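PDB 3EVY: putative type I restriction enzyme R protein from Bacteroides fragilis NCTC 9343, which is probably the R subunit of a type I restriction system, needed for ATP-dependent DNA cleavage but not modification, and is represented here by a fragment of its C-terminal region. Local coordinates for residues Lys11-Val17 with Val63-Phe69; Arg19-Ala24 with Ala55-Arg60; Phe49-Arg54 with Tyr84-Tyr88. All blocks are in the same frame, centred on the assembly; numbering follows the deposited sequence.

Contact 1 (Lys11-Val17 with Val63-Phe69); sequences KPYEKLV and VKGYNEF
This is structural packing of a helix start against a loop, at one end of an all-helical fragment from the C-terminal region of the putative R subunit. Helix 12-30 begins here and meets the loop leaving helix 43-63. Lys11 is the N-cap residue, and residues 12-17 are helical. Lys11 N donates to Glu14 OE2 at 2.7 Å. Residues 63-69 form two successive type I beta turns, Val63-Tyr66 and Tyr66-Phe69. The CA atoms of Tyr13 and Val63 are the closest pair, 6.4 Å apart.

Tyr13 is the centre of the contact. Its chi1 is t (176°), which lays the ring among Val63, Tyr66, Glu68 and Phe69. Tyr13 CD1 is 3.5 Å from Tyr66 CB, and Tyr13 CE1 is 4.0 Å from Val63 CB. The edge of Tyr13 points at the face of Tyr66 in an offset edge-to-face pair, centroids 5.9 Å apart and planes at 62°. Glu68 has chi1 p (60°), so its CG lies over a face of Tyr13, 3.8 Å from the centroid, as a CH-pi contact. Lys11 NZ donates to Glu68 OE2 at 2.7 Å, a hydrogen-bonded salt bridge. One water links Tyr13 N and Glu68 OE2, 2.9 Å from each. One turn on, Leu16 CB meets Val63 CG1 at 3.6 Å and Leu16 CD1 meets Tyr66 CE1 at 3.4 Å.

The hydroxyl of Tyr13 hydrogen-bonds to Asp73 and to the backbone of Asp70, farther along the same loop. Leu16 also packs on Leu59 and Glu62 of helix 43-63, and Lys64 forms a salt bridge with Glu78 of helix 78-91.

Contact 2 (Arg19-Ala24 with Ala55-Arg60); sequences RFNEMA and AMLRLR
An antiparallel helix pair forms this buried contact near the centre of the chain. Segments 19-24 and 55-60 are helical throughout. Their axes approach to 10.1 Å, with 157° between the N-to-C directions (signed crossing angle -157°). Phe20 and Leu59 set the register, with CA atoms 6.4 Å apart.

Leu59 (chi1 t, chi2 p) points at the other helix. Its CD2 lies 3.6 Å from Phe20 CA, 3.9 Å from Arg19 C and 3.3 Å from Met23 CE. Met23 (t, t, m) reaches across, with its CG 3.7 Å from Met56 CG and its SD 4.1 Å from Ala55 CB. This is apolar packing between helices 12-30 and 43-63, two long helices of an all-helical fragment of the HsdR C-terminal region. Phe20, chi1 t (178°), brings its CE1 to 4.0 Å from Met56 CB. Met56 SD lies 5.0 Å from the Phe20 centroid, 43° off the ring normal, an oblique Met-aromatic contact. The same sulfur is 4.2 Å from Ala24 CB.

Arg60 borders this core, its NH2 3.5 Å from Phe20 CZ. Its guanidinium forms a salt bridge with Glu78 and a cation-pi contact with Phe81, a residue of helix 78-91 that also touches Phe20 and Met56.

Contact 3 (Phe49-Arg54 with Tyr84-Tyr88); sequences FVILFR and YQSKY
Phe49 begins the helical segment 49-54, which crosses the helical segment 84-88 with 128° between N-to-C directions (signed crossing angle -128°). The axes come within 10.5 Å. With chi1 t (160°), the Phe49 ring reaches the other helix edge-on. Its CZ is 3.8 Å from Tyr84 O, and its CE2 is 4.0 Å from Tyr88 CB.

Val50 sets the register, its CA 6.0 Å from that of Tyr88. Val50 CG1 and Val50 O lie 3.8 Å and 3.5 Å from Tyr88 CE1.

Phe53, chi1 t (-173°), lies one turn after Phe49. Its CE1 is 3.5 Å from Tyr84 CB, its CZ 3.6 Å from Gln85 CB, and its CD2 3.4 Å from Tyr88 CG. The backbone oxygen of Tyr84 lies over one face of the Phe53 ring. The rings of Phe53 and Tyr88 meet obliquely, with centroids 5.1 Å apart and planes at 42°.

Arg54 adds the aliphatic part of its side chain, with CG 3.6 Å from Tyr88 OH, while its end leads away. Tyr88, chi1 t (162°), is thus a knob in a hole made by Phe49, Val50, Phe53 and Arg54. This is a single knob-into-hole contact between two steeply crossed helices.

Helix 12-30 lies next to this interface: its Phe27 touches Phe53 and meets Tyr84 edge-to-face. Val37 of the short helix 34-38 packs on Phe49 and Tyr84. Together these contacts join helix 78-91 to the three helices before it.

From the N terminus, helix 12-30 supplies the first segments of contacts 1 and 2. The chain then passes through helix 34-38 and enters helix 43-63. Residues 49-54 of that helix are the first segment of contact 3. The next residues, 55-60, close contact 2, joining helices 12-30 and 43-63. Residues 63-69 pair with 11-17 in contact 1, tying the start of helix 12-30 to the loop after helix 43-63. Contact 2 lies within the span of chain between them. Helix 78-91 closes contact 3 against helix 43-63, so contact 3 crosses both others along the chain. Contacts 1 and 2 touch through Leu16 and Leu59, contacts 2 and 3 through Leu57 with Gln85 and Tyr88.

Contact 1 (Lys11-Val17 with Val63-Phe69)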
loop_
_atom_site.group_PDB
_atom_site.type_symbol
_atom_site.label_atom_id
_atom_site.label_comp_id
_atom_site.label_asym_id
_atom_site.label_seq_id
_atom_site.Cartn_x
_atom_site.Cartn_y
_atom_site.Cartn_z
ATOM N N LYS A 11 -16.309 11.508 -9.050
ATOM C CA LYS A 11 -15.924 12.322 -7.892
ATOM C C LYS A 11 -14.493 12.051 -7.415
ATOM O O LYS A 11 -13.970 10.920 -7.528
ATOM C CB LYS A 11 -16.884 12.029 -6.742
ATOM C CG LYS A 11 -18.339 12.249 -7.116
ATOM C CD LYS A 11 -19.200 11.952 -5.916
ATOM C CE LYS A 11 -18.528 12.543 -4.664
ATOM N NZ LYS A 11 -19.025 11.886 -3.428
ATOM N N PRO A 12 -13.858 13.087 -6.857
ATOM C CA PRO A 12 -12.478 13.025 -6.333
ATOM C C PRO A 12 -12.167 11.709 -5.576
ATOM O O PRO A 12 -11.141 11.089 -5.877
ATOM C CB PRO A 12 -12.402 14.241 -5.398
ATOM C CG PRO A 12 -13.304 15.224 -6.039
ATOM C CD PRO A 12 -14.506 14.361 -6.514
ATOM N N TYR A 13 -13.040 11.303 -4.648
ATOM C CA TYR A 13 -12.835 10.086 -3.862
ATOM C C TYR A 13 -12.717 8.801 -4.678
ATOM O O TYR A 13 -11.907 7.925 -4.383
ATOM C CB TYR A 13 -13.967 9.897 -2.867
ATOM C CG TYR A 13 -13.877 8.605 -2.065
ATOM C CD1 TYR A 13 -13.038 8.477 -0.955
ATOM C CD2 TYR A 13 -14.667 7.504 -2.401
ATOM C CE1 TYR A 13 -12.999 7.309 -0.228
ATOM C CE2 TYR A 13 -14.584 6.298 -1.666
ATOM C CZ TYR A 13 -13.762 6.225 -0.596
ATOM O OH TYR A 13 -13.762 5.046 0.148
ATOM N N GLU A 14 -13.600 8.686 -5.653
ATOM C CA GLU A 14 -13.716 7.531 -6.518
ATOM C C GLU A 14 -12.495 7.441 -7.381
ATOM O O GLU A 14 -11.927 6.349 -7.512
ATOM C CB GLU A 14 -14.954 7.688 -7.423
ATOM C CG GLU A 14 -16.275 7.946 -6.612
ATOM C CD GLU A 14 -17.519 8.242 -7.476
ATOM O OE1 GLU A 14 -18.505 7.470 -7.315
ATOM O OE2 GLU A 14 -17.497 9.231 -8.283
ATOM N N LYS A 15 -12.069 8.589 -7.930
ATOM C CA LYS A 15 -10.785 8.692 -8.666
ATOM C C LYS A 15 -9.604 8.161 -7.868
ATOM O O LYS A 15 -8.804 7.375 -8.392
ATOM C CB LYS A 15 -10.468 10.143 -9.094
ATOM C CG LYS A 15 -10.976 10.547 -10.498
ATOM C CD LYS A 15 -10.728 12.038 -10.810
ATOM C CE LYS A 15 -11.582 12.957 -9.937
ATOM N NZ LYS A 15 -11.103 14.374 -9.868
ATOM N N LEU A 16 -9.429 8.631 -6.634
ATOM C CA LEU A 16 -8.295 8.192 -5.834
ATOM C C LEU A 16 -8.381 6.680 -5.446
ATOM O O LEU A 16 -7.344 6.028 -5.252
ATOM C CB LEU A 16 -8.156 9.043 -4.565
ATOM C CG LEU A 16 -7.923 10.568 -4.659
ATOM C CD1 LEU A 16 -8.448 11.351 -3.349
ATOM C CD2 LEU A 16 -6.431 10.872 -4.865
ATOM N N VAL A 17 -9.588 6.184 -5.200
ATOM C CA VAL A 17 -9.778 4.755 -4.885
ATOM C C VAL A 17 -9.328 3.910 -6.062
ATOM O O VAL A 17 -8.635 2.919 -5.872
ATOM C CB VAL A 17 -11.252 4.413 -4.493
ATOM C CG1 VAL A 17 -11.546 2.881 -4.545
ATOM C CG2 VAL A 17 -11.604 4.973 -3.124
ATOM N N VAL A 63 -7.355 9.005 0.811
ATOM C CA VAL A 63 -8.772 8.531 0.786
ATOM C C VAL A 63 -9.437 8.476 2.143
ATOM O O VAL A 63 -10.621 8.656 2.222
ATOM C CB VAL A 63 -8.988 7.185 -0.013
ATOM C CG1 VAL A 63 -8.426 7.342 -1.445
ATOM C CG2 VAL A 63 -8.330 6.046 0.709
ATOM N N LYS A 64 -8.693 8.252 3.232
ATOM C CA LYS A 64 -9.340 8.305 4.550
ATOM C C LYS A 64 -9.716 9.734 4.905
ATOM O O LYS A 64 -10.444 9.973 5.886
ATOM C CB LYS A 64 -8.440 7.693 5.651
ATOM C CG LYS A 64 -8.136 6.212 5.439
ATOM C CD LYS A 64 -7.272 5.649 6.504
ATOM C CE LYS A 64 -7.192 4.162 6.332
ATOM N NZ LYS A 64 -6.336 3.592 7.381
ATOM N N GLY A 65 -9.217 10.681 4.142
ATOM C CA GLY A 65 -9.577 12.053 4.393
ATOM C C GLY A 65 -10.896 12.510 3.752
ATOM O O GLY A 65 -11.171 13.738 3.671
ATOM N N TYR A 66 -11.700 11.532 3.285
ATOM C CA TYR A 66 -13.035 11.793 2.729
ATOM C C TYR A 66 -14.150 11.231 3.621
ATOM O O TYR A 66 -14.045 10.113 4.168
ATOM C CB TYR A 66 -13.211 11.234 1.272
ATOM C CG TYR A 66 -12.412 12.037 0.257
ATOM C CD1 TYR A 66 -11.083 11.793 0.083
ATOM C CD2 TYR A 66 -13.004 13.119 -0.442
ATOM C CE1 TYR A 66 -10.331 12.536 -0.823
ATOM C CE2 TYR A 66 -12.268 13.877 -1.331
ATOM C CZ TYR A 66 -10.952 13.576 -1.536
ATOM O OH TYR A 66 -10.209 14.319 -2.423
ATOM N N ASN A 67 -15.247 11.985 3.701
ATOM C CA ASN A 67 -16.427 11.576 4.493
ATOM C C ASN A 67 -16.962 10.205 4.046
ATOM O O ASN A 67 -17.504 9.435 4.873
ATOM C CB ASN A 67 -17.553 12.561 4.251
ATOM C CG ASN A 67 -17.405 13.846 5.069
ATOM O OD1 ASN A 67 -16.935 13.817 6.220
ATOM N ND2 ASN A 67 -17.872 14.965 4.494
ATOM N N GLU A 68 -16.818 9.913 2.759
ATOM C CA GLU A 68 -17.385 8.689 2.228
ATOM C C GLU A 68 -16.444 7.497 2.325
ATOM O O GLU A 68 -16.749 6.451 1.762
ATOM C CB GLU A 68 -17.912 8.867 0.805
ATOM C CG GLU A 68 -16.904 9.299 -0.267
ATOM C CD GLU A 68 -16.859 10.832 -0.485
ATOM O OE1 GLU A 68 -16.624 11.604 0.511
ATOM O OE2 GLU A 68 -17.006 11.269 -1.672
ATOM N N PHE A 69 -15.320 7.648 3.046
ATOM C CA PHE A 69 -14.309 6.556 3.149
ATOM C C PHE A 69 -14.891 5.218 3.631
ATOM O O PHE A 69 -15.580 5.130 4.652
ATOM C CB PHE A 69 -13.047 6.940 3.978
ATOM C CG PHE A 69 -12.123 5.751 4.274
ATOM C CD1 PHE A 69 -11.317 5.205 3.304
ATOM C CD2 PHE A 69 -12.179 5.104 5.543
ATOM C CE1 PHE A 69 -10.483 4.047 3.574
ATOM C CE2 PHE A 69 -11.385 3.978 5.830
ATOM C CZ PHE A 69 -10.491 3.460 4.853
HETATM O O HOH W 1 -15.134 12.788 -3.234
#

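Contact 2 (Arg19-Ala24 with Ala55-Arg60)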
loop_
_atom_site.group_PDB
_atom_site.type_symbol
_atom_site.label_atom_id
_atom_site.label_comp_id
_atom_site.label_asym_id
_atom_site.label_seq_id
_atom_site.Cartn_x
_atom_site.Cartn_y
_atom_site.Cartn_z
ATOM N N ARG A 19 -7.077 4.738 -8.534
ATOM C CA ARG A 19 -5.634 4.814 -8.455
ATOM C C ARG A 19 -5.036 3.896 -7.336
ATOM O O ARG A 19 -4.004 3.254 -7.545
ATOM C CB ARG A 19 -5.160 6.234 -8.128
ATOM C CG ARG A 19 -4.970 7.136 -9.328
ATOM C CD ARG A 19 -4.858 8.640 -8.934
ATOM N NE ARG A 19 -3.611 8.876 -8.205
ATOM C CZ ARG A 19 -3.357 9.959 -7.477
ATOM N NH1 ARG A 19 -4.248 10.940 -7.404
ATOM N NH2 ARG A 19 -2.193 10.065 -6.845
ATOM N N PHE A 20 -5.617 3.920 -6.142
ATOM C CA PHE A 20 -5.025 3.112 -5.017
ATOM C C PHE A 20 -5.075 1.627 -5.401
ATOM O O PHE A 20 -4.105 0.882 -5.185
ATOM C CB PHE A 20 -5.797 3.273 -3.692
ATOM C CG PHE A 20 -5.200 2.413 -2.589
ATOM C CD1 PHE A 20 -4.111 2.854 -1.877
ATOM C CD2 PHE A 20 -5.601 1.103 -2.429
ATOM C CE1 PHE A 20 -3.487 2.022 -0.962
ATOM C CE2 PHE A 20 -4.997 0.290 -1.483
ATOM C CZ PHE A 20 -3.963 0.744 -0.763
ATOM N N ASN A 21 -6.204 1.222 -5.988
ATOM C CA ASN A 21 -6.424 -0.191 -6.264
ATOM C C ASN A 21 -5.510 -0.716 -7.390
ATOM O O ASN A 21 -5.070 -1.898 -7.385
ATOM C CB ASN A 21 -7.901 -0.494 -6.520
ATOM C CG ASN A 21 -8.732 -0.470 -5.255
ATOM O OD1 ASN A 21 -8.188 -0.510 -4.115
ATOM N ND2 ASN A 21 -10.033 -0.455 -5.418
ATOM N N GLU A 22 -5.235 0.144 -8.361
ATOM C CA GLU A 22 -4.253 -0.213 -9.400
ATOM C C GLU A 22 -2.865 -0.308 -8.846
ATOM O O GLU A 22 -2.102 -1.236 -9.202
ATOM C CB GLU A 22 -4.311 0.780 -10.578
ATOM C CG GLU A 22 -5.613 0.669 -11.328
ATOM C CD GLU A 22 -5.880 1.871 -12.288
ATOM O OE1 GLU A 22 -5.010 2.801 -12.388
ATOM O OE2 GLU A 22 -6.982 1.879 -12.921
ATOM N N MET A 23 -2.486 0.680 -8.041
ATOM C CA MET A 23 -1.203 0.678 -7.326
ATOM C C MET A 23 -1.086 -0.580 -6.463
ATOM O O MET A 23 -0.041 -1.205 -6.442
ATOM C CB MET A 23 -1.145 1.857 -6.400
ATOM C CG MET A 23 0.211 2.306 -5.918
ATOM S SD MET A 23 0.099 4.003 -5.167
ATOM C CE MET A 23 -0.908 4.696 -6.602
ATOM N N ALA A 24 -2.155 -0.956 -5.763
ATOM C CA ALA A 24 -2.080 -2.108 -4.855
ATOM C C ALA A 24 -1.858 -3.441 -5.607
ATOM O O ALA A 24 -1.068 -4.289 -5.196
ATOM C CB ALA A 24 -3.382 -2.212 -4.006
ATOM N N ALA A 55 4.174 5.495 -1.248
ATOM C CA ALA A 55 3.138 6.042 -2.132
ATOM C C ALA A 55 1.753 5.475 -1.878
ATOM O O ALA A 55 0.750 6.172 -1.999
ATOM C CB ALA A 55 3.518 5.781 -3.700
ATOM N N MET A 56 1.671 4.167 -1.661
ATOM C CA MET A 56 0.363 3.548 -1.243
ATOM C C MET A 56 -0.063 4.099 0.078
ATOM O O MET A 56 -1.246 4.426 0.284
ATOM C CB MET A 56 0.545 1.985 -1.067
ATOM C CG MET A 56 0.407 1.123 -2.376
ATOM S SD MET A 56 -0.093 -0.566 -1.889
ATOM C CE MET A 56 0.991 -0.888 -0.566
ATOM N N LEU A 57 0.876 4.196 1.030
ATOM C CA LEU A 57 0.522 4.655 2.373
ATOM C C LEU A 57 -0.094 6.135 2.288
ATOM O O LEU A 57 -1.094 6.457 2.939
ATOM C CB LEU A 57 1.737 4.613 3.341
ATOM C CG LEU A 57 1.477 5.424 4.647
ATOM C CD1 LEU A 57 0.269 4.807 5.527
ATOM C CD2 LEU A 57 2.754 5.523 5.533
ATOM N N ARG A 58 0.504 6.988 1.475
ATOM C CA ARG A 58 0.056 8.401 1.345
ATOM C C ARG A 58 -1.303 8.475 0.687
ATOM O O ARG A 58 -2.180 9.268 1.121
ATOM C CB ARG A 58 1.098 9.216 0.557
ATOM C CG ARG A 58 2.356 9.532 1.369
ATOM C CD ARG A 58 3.448 10.258 0.583
ATOM N NE ARG A 58 2.964 11.551 0.076
ATOM C CZ ARG A 58 2.998 12.700 0.761
ATOM N NH1 ARG A 58 3.517 12.763 1.995
ATOM N NH2 ARG A 58 2.503 13.805 0.190
ATOM N N LEU A 59 -1.540 7.593 -0.284
ATOM C CA LEU A 59 -2.776 7.609 -1.020
ATOM C C LEU A 59 -3.886 7.004 -0.129
ATOM O O LEU A 59 -5.046 7.466 -0.100
ATOM C CB LEU A 59 -2.609 6.818 -2.327
ATOM C CG LEU A 59 -3.747 6.640 -3.315
ATOM C CD1 LEU A 59 -4.496 7.965 -3.542
ATOM C CD2 LEU A 59 -3.136 6.139 -4.705
ATOM N N ARG A 60 -3.542 5.972 0.605
ATOM C CA ARG A 60 -4.486 5.411 1.566
ATOM C C ARG A 60 -4.908 6.486 2.594
ATOM O O ARG A 60 -6.066 6.605 2.925
ATOM C CB ARG A 60 -3.916 4.226 2.273
ATOM C CG ARG A 60 -4.944 3.393 3.040
ATOM C CD ARG A 60 -4.670 1.946 2.784
ATOM N NE ARG A 60 -5.552 1.101 3.529
ATOM C CZ ARG A 60 -5.968 -0.094 3.158
ATOM N NH1 ARG A 60 -6.813 -0.720 3.928
ATOM N NH2 ARG A 60 -5.629 -0.617 1.990
#

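Contact 3 (Phe49-Arg54 with Tyr84-Tyr88)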
loop_
_atom_site.group_PDB
_atom_site.type_symbol
_atom_site.label_atom_id
_atom_site.label_comp_id
_atom_site.label_asym_id
_atom_site.label_seq_id
_atom_site.Cartn_x
_atom_site.Cartn_y
_atom_site.Cartn_z
ATOM N N PHE A 49 10.553 -1.466 -2.387
ATOM C CA PHE A 49 9.451 -1.738 -1.526
ATOM C C PHE A 49 9.103 -0.497 -0.709
ATOM O O PHE A 49 7.943 -0.060 -0.717
ATOM C CB PHE A 49 9.758 -2.872 -0.557
ATOM C CG PHE A 49 8.862 -2.859 0.627
ATOM C CD1 PHE A 49 7.535 -3.308 0.506
ATOM C CD2 PHE A 49 9.298 -2.369 1.849
ATOM C CE1 PHE A 49 6.683 -3.264 1.587
ATOM C CE2 PHE A 49 8.473 -2.362 2.900
ATOM C CZ PHE A 49 7.151 -2.801 2.790
ATOM N N VAL A 50 10.092 0.065 -0.017
ATOM C CA VAL A 50 9.907 1.337 0.691
ATOM C C VAL A 50 9.228 2.440 -0.158
ATOM O O VAL A 50 8.271 3.064 0.274
ATOM C CB VAL A 50 11.270 1.817 1.237
ATOM C CG1 VAL A 50 11.175 3.243 1.823
ATOM C CG2 VAL A 50 11.724 0.864 2.257
ATOM N N ILE A 51 9.704 2.648 -1.394
ATOM C CA ILE A 51 9.165 3.695 -2.257
ATOM C C ILE A 51 7.736 3.390 -2.678
ATOM O O ILE A 51 6.859 4.248 -2.611
ATOM C CB ILE A 51 10.126 3.885 -3.452
ATOM C CG1 ILE A 51 11.388 4.589 -2.927
ATOM C CG2 ILE A 51 9.477 4.680 -4.558
ATOM C CD1 ILE A 51 12.679 4.446 -3.827
ATOM N N LEU A 52 7.467 2.134 -3.036
ATOM C CA LEU A 52 6.139 1.750 -3.384
ATOM C C LEU A 52 5.225 1.849 -2.192
ATOM O O LEU A 52 4.070 2.253 -2.312
ATOM C CB LEU A 52 6.054 0.303 -3.965
ATOM C CG LEU A 52 6.549 0.066 -5.411
ATOM C CD1 LEU A 52 6.110 -1.303 -5.976
ATOM C CD2 LEU A 52 6.072 1.172 -6.345
ATOM N N PHE A 53 5.694 1.368 -1.056
ATOM C CA PHE A 53 4.789 1.340 0.035
ATOM C C PHE A 53 4.519 2.783 0.501
ATOM O O PHE A 53 3.415 3.108 0.940
ATOM C CB PHE A 53 5.316 0.522 1.184
ATOM C CG PHE A 53 4.278 0.360 2.283
ATOM C CD1 PHE A 53 3.293 -0.633 2.174
ATOM C CD2 PHE A 53 4.264 1.222 3.371
ATOM C CE1 PHE A 53 2.324 -0.780 3.184
ATOM C CE2 PHE A 53 3.254 1.085 4.386
ATOM C CZ PHE A 53 2.324 0.070 4.249
ATOM N N ARG A 54 5.536 3.638 0.501
ATOM C CA ARG A 54 5.276 5.088 0.863
ATOM C C ARG A 54 4.179 5.727 0.043
ATOM O O ARG A 54 3.308 6.415 0.562
ATOM C CB ARG A 54 6.529 5.973 0.746
ATOM C CG ARG A 54 6.268 7.431 1.268
ATOM C CD ARG A 54 7.542 8.235 1.303
ATOM N NE ARG A 54 7.198 9.585 1.738
ATOM C CZ ARG A 54 8.016 10.632 1.670
ATOM N NH1 ARG A 54 9.257 10.496 1.206
ATOM N NH2 ARG A 54 7.580 11.809 2.103
ATOM N N TYR A 84 2.229 -4.906 6.479
ATOM C CA TYR A 84 3.246 -4.391 5.567
ATOM C C TYR A 84 3.877 -3.109 6.145
ATOM O O TYR A 84 5.069 -2.851 5.978
ATOM C CB TYR A 84 2.633 -4.074 4.205
ATOM C CG TYR A 84 2.371 -5.285 3.311
ATOM C CD1 TYR A 84 3.433 -5.941 2.647
ATOM C CD2 TYR A 84 1.055 -5.756 3.102
ATOM C CE1 TYR A 84 3.190 -7.001 1.795
ATOM C CE2 TYR A 84 0.814 -6.851 2.267
ATOM C CZ TYR A 84 1.869 -7.457 1.616
ATOM O OH TYR A 84 1.638 -8.531 0.759
ATOM N N GLN A 85 3.061 -2.320 6.827
ATOM C CA GLN A 85 3.530 -1.033 7.324
ATOM C C GLN A 85 4.580 -1.268 8.429
ATOM O O GLN A 85 5.595 -0.575 8.491
ATOM C CB GLN A 85 2.356 -0.253 7.827
ATOM C CG GLN A 85 2.628 1.206 8.104
ATOM C CD GLN A 85 1.443 1.867 8.786
ATOM O OE1 GLN A 85 1.154 1.603 9.951
ATOM N NE2 GLN A 85 0.756 2.696 8.074
ATOM N N SER A 86 4.393 -2.289 9.266
ATOM C CA SER A 86 5.460 -2.575 10.277
ATOM C C SER A 86 6.808 -2.804 9.602
ATOM O O SER A 86 7.846 -2.292 10.078
ATOM C CB SER A 86 5.125 -3.781 11.159
ATOM O OG SER A 86 3.841 -3.563 11.726
ATOM N N LYS A 87 6.804 -3.550 8.495
ATOM C CA LYS A 87 8.065 -3.814 7.757
ATOM C C LYS A 87 8.642 -2.531 7.226
ATOM O O LYS A 87 9.882 -2.338 7.180
ATOM C CB LYS A 87 7.851 -4.755 6.550
ATOM C CG LYS A 87 7.323 -6.106 6.879
ATOM C CD LYS A 87 8.390 -6.955 7.588
ATOM C CE LYS A 87 8.309 -8.472 7.242
ATOM N NZ LYS A 87 9.076 -9.276 8.309
ATOM N N TYR A 88 7.755 -1.681 6.730
ATOM C CA TYR A 88 8.162 -0.432 6.129
ATOM C C TYR A 88 8.799 0.460 7.222
ATOM O O TYR A 88 9.891 0.992 7.016
ATOM C CB TYR A 88 6.945 0.224 5.491
ATOM C CG TYR A 88 7.095 1.712 5.185
ATOM C CD1 TYR A 88 7.759 2.153 4.033
ATOM C CD2 TYR A 88 6.515 2.663 6.012
ATOM C CE1 TYR A 88 7.899 3.527 3.738
ATOM C CE2 TYR A 88 6.593 4.039 5.718
ATOM C CZ TYR A 88 7.309 4.472 4.586
ATOM O OH TYR A 88 7.392 5.854 4.317
#